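Local coordinates for arginyl-trna synthetase (PDB 1IQ0), which probably attaches L-arginine to its cognate tRNA at the expense of ATP, as a monomeric class I aminoacyl-tRNA synthetase, at residues A[510-515]-A[529-534]; A[93-98]-A[577-582]. All blocks are in the same frame, centred on the assembly; numbering follows the deposited sequence.

Contact 1. Residues A[510-515]-A[529-534]; sequences LDFEEA and AQYLLD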
loop_
_atom_site.group_PDB
_atom_site.type_symbol
_atom_site.label_atom_id
_atom_site.label_comp_id
_atom_site.label_asym_id
_atom_site.label_seq_id
_atom_site.Cartn_x
_atom_site.Cartn_y
_atom_site.Cartn_z
ATOM N N LEU A 510 7.317 -20.253 -6.670
ATOM C CA LEU A 510 8.563 -19.893 -6.003
ATOM C C LEU A 510 8.864 -18.397 -6.089
ATOM O O LEU A 510 9.776 -17.917 -5.422
ATOM C CB LEU A 510 9.752 -20.669 -6.587
ATOM C CG LEU A 510 9.793 -22.201 -6.488
ATOM C CD1 LEU A 510 11.221 -22.663 -6.725
ATOM C CD2 LEU A 510 9.338 -22.669 -5.131
ATOM N N ASP A 511 8.096 -17.672 -6.897
ATOM C CA ASP A 511 8.301 -16.236 -7.058
ATOM C C ASP A 511 7.443 -15.378 -6.140
ATOM O O ASP A 511 7.584 -14.157 -6.121
ATOM C CB ASP A 511 8.038 -15.819 -8.505
ATOM C CG ASP A 511 9.008 -16.444 -9.469
ATOM O OD1 ASP A 511 10.183 -16.621 -9.093
ATOM O OD2 ASP A 511 8.608 -16.746 -10.609
ATOM N N PHE A 512 6.558 -16.010 -5.380
ATOM C CA PHE A 512 5.668 -15.284 -4.484
ATOM C C PHE A 512 6.353 -14.427 -3.414
ATOM O O PHE A 512 6.032 -13.248 -3.250
ATOM C CB PHE A 512 4.723 -16.258 -3.792
ATOM C CG PHE A 512 3.887 -15.622 -2.717
ATOM C CD1 PHE A 512 2.948 -14.647 -3.037
ATOM C CD2 PHE A 512 4.052 -15.987 -1.384
ATOM C CE1 PHE A 512 2.184 -14.044 -2.044
ATOM C CE2 PHE A 512 3.293 -15.388 -0.381
ATOM C CZ PHE A 512 2.358 -14.415 -0.713
ATOM N N GLU A 513 7.280 -15.024 -2.674
ATOM C CA GLU A 513 7.964 -14.302 -1.617
ATOM C C GLU A 513 8.770 -13.119 -2.150
ATOM O O GLU A 513 8.839 -12.071 -1.508
ATOM C CB GLU A 513 8.840 -15.268 -0.802
ATOM C CG GLU A 513 8.019 -16.370 -0.113
ATOM C CD GLU A 513 8.786 -17.122 0.972
ATOM O OE1 GLU A 513 9.919 -17.579 0.709
ATOM O OE2 GLU A 513 8.246 -17.261 2.092
ATOM N N GLU A 514 9.358 -13.269 -3.330
ATOM C CA GLU A 514 10.130 -12.178 -3.907
ATOM C C GLU A 514 9.210 -11.023 -4.292
ATOM O O GLU A 514 9.577 -9.851 -4.152
ATOM C CB GLU A 514 10.898 -12.654 -5.140
ATOM C CG GLU A 514 11.840 -11.605 -5.728
ATOM C CD GLU A 514 12.865 -11.096 -4.720
ATOM O OE1 GLU A 514 13.466 -11.927 -4.006
ATOM O OE2 GLU A 514 13.076 -9.865 -4.648
ATOM N N ALA A 515 8.022 -11.351 -4.791
ATOM C CA ALA A 515 7.066 -10.321 -5.174
ATOM C C ALA A 515 6.651 -9.550 -3.921
ATOM O O ALA A 515 6.506 -8.329 -3.951
ATOM C CB ALA A 515 5.835 -10.948 -5.838
ATOM N N ALA A 529 0.375 -7.244 -6.926
ATOM C CA ALA A 529 -0.847 -7.350 -7.700
ATOM C C ALA A 529 -0.549 -8.028 -9.026
ATOM O O ALA A 529 -1.255 -8.945 -9.429
ATOM C CB ALA A 529 -1.439 -5.959 -7.938
ATOM N N GLN A 530 0.507 -7.578 -9.695
ATOM C CA GLN A 530 0.887 -8.145 -10.980
ATOM C C GLN A 530 1.291 -9.615 -10.820
ATOM O O GLN A 530 0.960 -10.445 -11.660
ATOM C CB GLN A 530 2.030 -7.338 -11.598
ATOM C CG GLN A 530 2.447 -7.798 -12.989
ATOM C CD GLN A 530 1.282 -7.835 -13.967
ATOM O OE1 GLN A 530 0.577 -6.838 -14.156
ATOM N NE2 GLN A 530 1.072 -8.993 -14.592
ATOM N N TYR A 531 2.004 -9.940 -9.746
ATOM C CA TYR A 531 2.393 -11.328 -9.523
ATOM C C TYR A 531 1.152 -12.217 -9.402
ATOM O O TYR A 531 1.132 -13.342 -9.905
ATOM C CB TYR A 531 3.211 -11.489 -8.237
ATOM C CG TYR A 531 3.382 -12.946 -7.857
ATOM C CD1 TYR A 531 4.247 -13.778 -8.576
ATOM C CD2 TYR A 531 2.627 -13.517 -6.830
ATOM C CE1 TYR A 531 4.353 -15.147 -8.282
ATOM C CE2 TYR A 531 2.724 -14.888 -6.529
ATOM C CZ TYR A 531 3.590 -15.693 -7.264
ATOM O OH TYR A 531 3.694 -17.042 -6.986
ATOM N N LEU A 532 0.129 -11.714 -8.720
ATOM C CA LEU A 532 -1.093 -12.485 -8.528
ATOM C C LEU A 532 -1.820 -12.734 -9.845
ATOM O O LEU A 532 -2.417 -13.790 -10.032
ATOM C CB LEU A 532 -2.013 -11.787 -7.526
ATOM C CG LEU A 532 -1.475 -11.726 -6.089
ATOM C CD1 LEU A 532 -2.510 -11.055 -5.190
ATOM C CD2 LEU A 532 -1.167 -13.133 -5.579
ATOM N N LEU A 533 -1.774 -11.763 -10.752
ATOM C CA LEU A 533 -2.401 -11.924 -12.057
ATOM C C LEU A 533 -1.658 -13.035 -12.793
ATOM O O LEU A 533 -2.278 -13.930 -13.370
ATOM C CB LEU A 533 -2.317 -10.627 -12.870
ATOM C CG LEU A 533 -3.346 -9.545 -12.527
ATOM C CD1 LEU A 533 -3.105 -8.300 -13.374
ATOM C CD2 LEU A 533 -4.745 -10.089 -12.785
ATOM N N ASP A 534 -0.327 -12.973 -12.762
ATOM C CA ASP A 534 0.494 -13.978 -13.422
ATOM C C ASP A 534 0.280 -15.378 -12.840
ATOM O O ASP A 534 0.208 -16.356 -13.580
ATOM C CB ASP A 534 1.978 -13.612 -13.322
ATOM C CG ASP A 534 2.318 -12.317 -14.050
ATOM O OD1 ASP A 534 1.594 -11.951 -14.999
ATOM O OD2 ASP A 534 3.322 -11.672 -13.690
#

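Contact 2. Residues A[93-98]-A[577-582]; sequences RPKAPF and LATGLD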
loop_
_atom_site.group_PDB
_atom_site.type_symbol
_atom_site.label_atom_id
_atom_site.label_comp_id
_atom_site.label_asym_id
_atom_site.label_seq_id
_atom_site.Cartn_x
_atom_site.Cartn_y
_atom_site.Cartn_z
ATOM N N ARG A 93 6.209 -26.204 0.416
ATOM C CA ARG A 93 6.408 -25.665 1.762
ATOM C C ARG A 93 5.443 -24.511 2.049
ATOM O O ARG A 93 5.248 -23.629 1.209
ATOM C CB ARG A 93 7.856 -25.178 1.919
ATOM C CG ARG A 93 8.182 -24.591 3.286
ATOM C CD ARG A 93 9.651 -24.181 3.401
ATOM N NE ARG A 93 9.998 -23.043 2.551
ATOM C CZ ARG A 93 9.478 -21.824 2.674
ATOM N NH1 ARG A 93 8.578 -21.573 3.615
ATOM N NH2 ARG A 93 9.864 -20.848 1.861
ATOM N N PRO A 94 4.821 -24.504 3.240
ATOM C CA PRO A 94 3.878 -23.437 3.607
ATOM C C PRO A 94 4.563 -22.077 3.764
ATOM O O PRO A 94 5.613 -21.970 4.402
ATOM C CB PRO A 94 3.285 -23.939 4.918
ATOM C CG PRO A 94 4.435 -24.697 5.527
ATOM C CD PRO A 94 4.965 -25.475 4.340
ATOM N N LYS A 95 3.963 -21.044 3.178
ATOM C CA LYS A 95 4.513 -19.693 3.250
ATOM C C LYS A 95 3.790 -18.830 4.288
ATOM O O LYS A 95 2.567 -18.664 4.240
ATOM C CB LYS A 95 4.454 -19.018 1.869
ATOM C CG LYS A 95 3.629 -19.764 0.810
ATOM C CD LYS A 95 2.158 -19.921 1.216
ATOM C CE LYS A 95 1.471 -18.576 1.383
ATOM N NZ LYS A 95 0.173 -18.697 2.105
ATOM N N ALA A 96 4.556 -18.280 5.225
ATOM C CA ALA A 96 3.994 -17.447 6.281
ATOM C C ALA A 96 4.806 -16.162 6.449
ATOM O O ALA A 96 5.890 -16.022 5.868
ATOM C CB ALA A 96 3.968 -18.227 7.594
ATOM N N PRO A 97 4.285 -15.201 7.240
ATOM C CA PRO A 97 4.993 -13.936 7.465
ATOM C C PRO A 97 6.440 -14.174 7.897
ATOM O O PRO A 97 6.740 -15.138 8.603
ATOM C CB PRO A 97 4.161 -13.267 8.559
ATOM C CG PRO A 97 2.765 -13.724 8.232
ATOM C CD PRO A 97 2.972 -15.197 7.920
ATOM N N PHE A 98 7.331 -13.290 7.463
ATOM C CA PHE A 98 8.745 -13.392 7.785
ATOM C C PHE A 98 9.031 -12.991 9.232
ATOM O O PHE A 98 8.163 -12.451 9.917
ATOM C CB PHE A 98 9.547 -12.519 6.823
ATOM C CG PHE A 98 9.381 -12.906 5.384
ATOM C CD1 PHE A 98 8.201 -12.630 4.709
ATOM C CD2 PHE A 98 10.393 -13.585 4.713
ATOM C CE1 PHE A 98 8.024 -13.026 3.387
ATOM C CE2 PHE A 98 10.228 -13.987 3.390
ATOM C CZ PHE A 98 9.039 -13.707 2.725
ATOM N N LEU A 577 -2.645 -17.680 -3.239
ATOM C CA LEU A 577 -3.570 -16.676 -3.742
ATOM C C LEU A 577 -4.359 -16.048 -2.589
ATOM O O LEU A 577 -4.603 -14.840 -2.590
ATOM C CB LEU A 577 -4.526 -17.288 -4.761
ATOM C CG LEU A 577 -3.899 -17.698 -6.091
ATOM C CD1 LEU A 577 -4.990 -18.209 -7.013
ATOM C CD2 LEU A 577 -3.174 -16.492 -6.726
ATOM N N ALA A 578 -4.747 -16.862 -1.605
ATOM C CA ALA A 578 -5.503 -16.363 -0.451
ATOM C C ALA A 578 -4.664 -15.370 0.348
ATOM O O ALA A 578 -5.140 -14.303 0.720
ATOM C CB ALA A 578 -5.938 -17.531 0.460
ATOM N N THR A 579 -3.412 -15.736 0.607
ATOM C CA THR A 579 -2.494 -14.881 1.351
ATOM C C THR A 579 -2.196 -13.602 0.567
ATOM O O THR A 579 -2.281 -12.502 1.109
ATOM C CB THR A 579 -1.183 -15.635 1.657
ATOM O OG1 THR A 579 -1.473 -16.714 2.555
ATOM C CG2 THR A 579 -0.145 -14.705 2.304
ATOM N N GLY A 580 -1.857 -13.752 -0.713
ATOM C CA GLY A 580 -1.573 -12.594 -1.545
ATOM C C GLY A 580 -2.755 -11.635 -1.600
ATOM O O GLY A 580 -2.603 -10.432 -1.407
ATOM N N LEU A 581 -3.941 -12.169 -1.860
ATOM C CA LEU A 581 -5.154 -11.359 -1.934
ATOM C C LEU A 581 -5.368 -10.567 -0.644
ATOM O O LEU A 581 -5.704 -9.383 -0.670
ATOM C CB LEU A 581 -6.356 -12.268 -2.195
ATOM C CG LEU A 581 -7.081 -12.196 -3.549
ATOM C CD1 LEU A 581 -6.252 -11.494 -4.608
ATOM C CD2 LEU A 581 -7.439 -13.607 -3.969
ATOM N N ASP A 582 -5.159 -11.235 0.483
ATOM C CA ASP A 582 -5.325 -10.623 1.788
ATOM C C ASP A 582 -4.403 -9.420 1.997
ATOM O O ASP A 582 -4.788 -8.439 2.632
ATOM C CB ASP A 582 -5.066 -11.657 2.884
ATOM C CG ASP A 582 -5.251 -11.081 4.274
ATOM O OD1 ASP A 582 -6.411 -10.799 4.643
ATOM O OD2 ASP A 582 -4.238 -10.905 4.992
#

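Contact 1. Residues A[510-515]-A[529-534]
Y531 carries this contact almost alone, its ring laid against the first turn of helix 512-522. At the root of the side chain, CB of Y531 meets the methyl CB of A515 at 3.6 Å. Here the backbones of 510-515 and 529-534 are nearest. CG stands anti to the backbone N (chi1 169°), which swings the ring from that point back along the neighbouring helix toward D511 and F512.

The aromatic part of the contact lies further along the ring. The CA of F512 lies over the face of the tyrosine ring, 3.9 Å from its centroid, in a CH-pi contact, and D511 O covers the same face nearer the rim. The F512 ring is tilted by 44° from that of Y531, neither stacked nor edge-to-face; Y531 CE2 reaches F512 CD1 at 3.5 Å from beside the phenylalanine's edge.

No hydrogen bond joins the segments. The OH of Y531 stands 3.4 Å from F512 N at a poor angle and bonds instead to the carbonyl of D508, in the last turn of the preceding helix 500-509, while D511 lends Y531 only its CB and spends its carboxylate on salt bridges to R27 and R3. Were a leucine to replace Y531, the D508 carbonyl would probably lose its mate and the backbone at F512 the flat surface that covers it.

The whole illustrates how one long aromatic side chain can span two successive helices, 512-522 and 525-544, joined by a short turn in the DALR anticodon-binding domain.

Contact 2. Residues A[93-98]-A[577-582]
Between K95 and T579 no flat group meets another: an ammonium faces a hydroxyl, and neither side chain has a face or an edge to offer. The ring of F512, from helix 512-522, touches both residues, and Y138 of helix 120-138 touches T579 as well as P97. Of the loop's own rings, F98 packs on E513 and L517 and P97 on Y138.

What joins the two segments is a single hydrogen bond, made tip to tip. NZ of K95 donates to OG1 of T579 over 2.6 Å, and the CE carbon behind it comes within 3.7 Å of the same OG1. Measured at the hydroxyl, T579 CB, T579 OG1 and K95 NZ enclose 110°, close to the tetrahedral value expected for an accepting oxygen. The lysine arrives bent at chi2 and chi3, and its CG nearly eclipses the backbone N (chi1 11°), a strained start.

T579 has a second role for its oxygen. With OG1 beside its own backbone N (chi1 -66°), the hydroxyl turns back along the helix and gives its proton to the carbonyl of R575, one turn earlier. Its donor role is thus taken up within the helix, and its acceptor role serves the lysine. The same carbonyl also receives a weak bond from NZ, closing a small polar cluster that would probably spread part of the lysine's charge.

The arrangement is a surface join between domains. The loop leads from helix 84-92 toward the strands of the class I catalytic domain, whereas helix 562-583 belongs to the helical DALR anticodon-binding domain; one lysine side chain crosses the seam between them.

Contact 1 is buried and lies within one domain; contact 2 sits near the surface and joins two. The chemistry follows the location: in the interior, apolar and aromatic surfaces meet without a hydrogen bond between the segments, whereas at the seam one charged hydrogen bond does the work over a much smaller interface. They nevertheless share neighbours. Helix 512-522, a partner in contact 1, touches both sides of contact 2, and L532 from 529-534 packs against G580 and L581 of 577-582. A long, weak ion pair between E513 and R93 adds a further tie. In these two contacts, packing is apolar inside the bundle, and a polar bond is added where it meets the catalytic side.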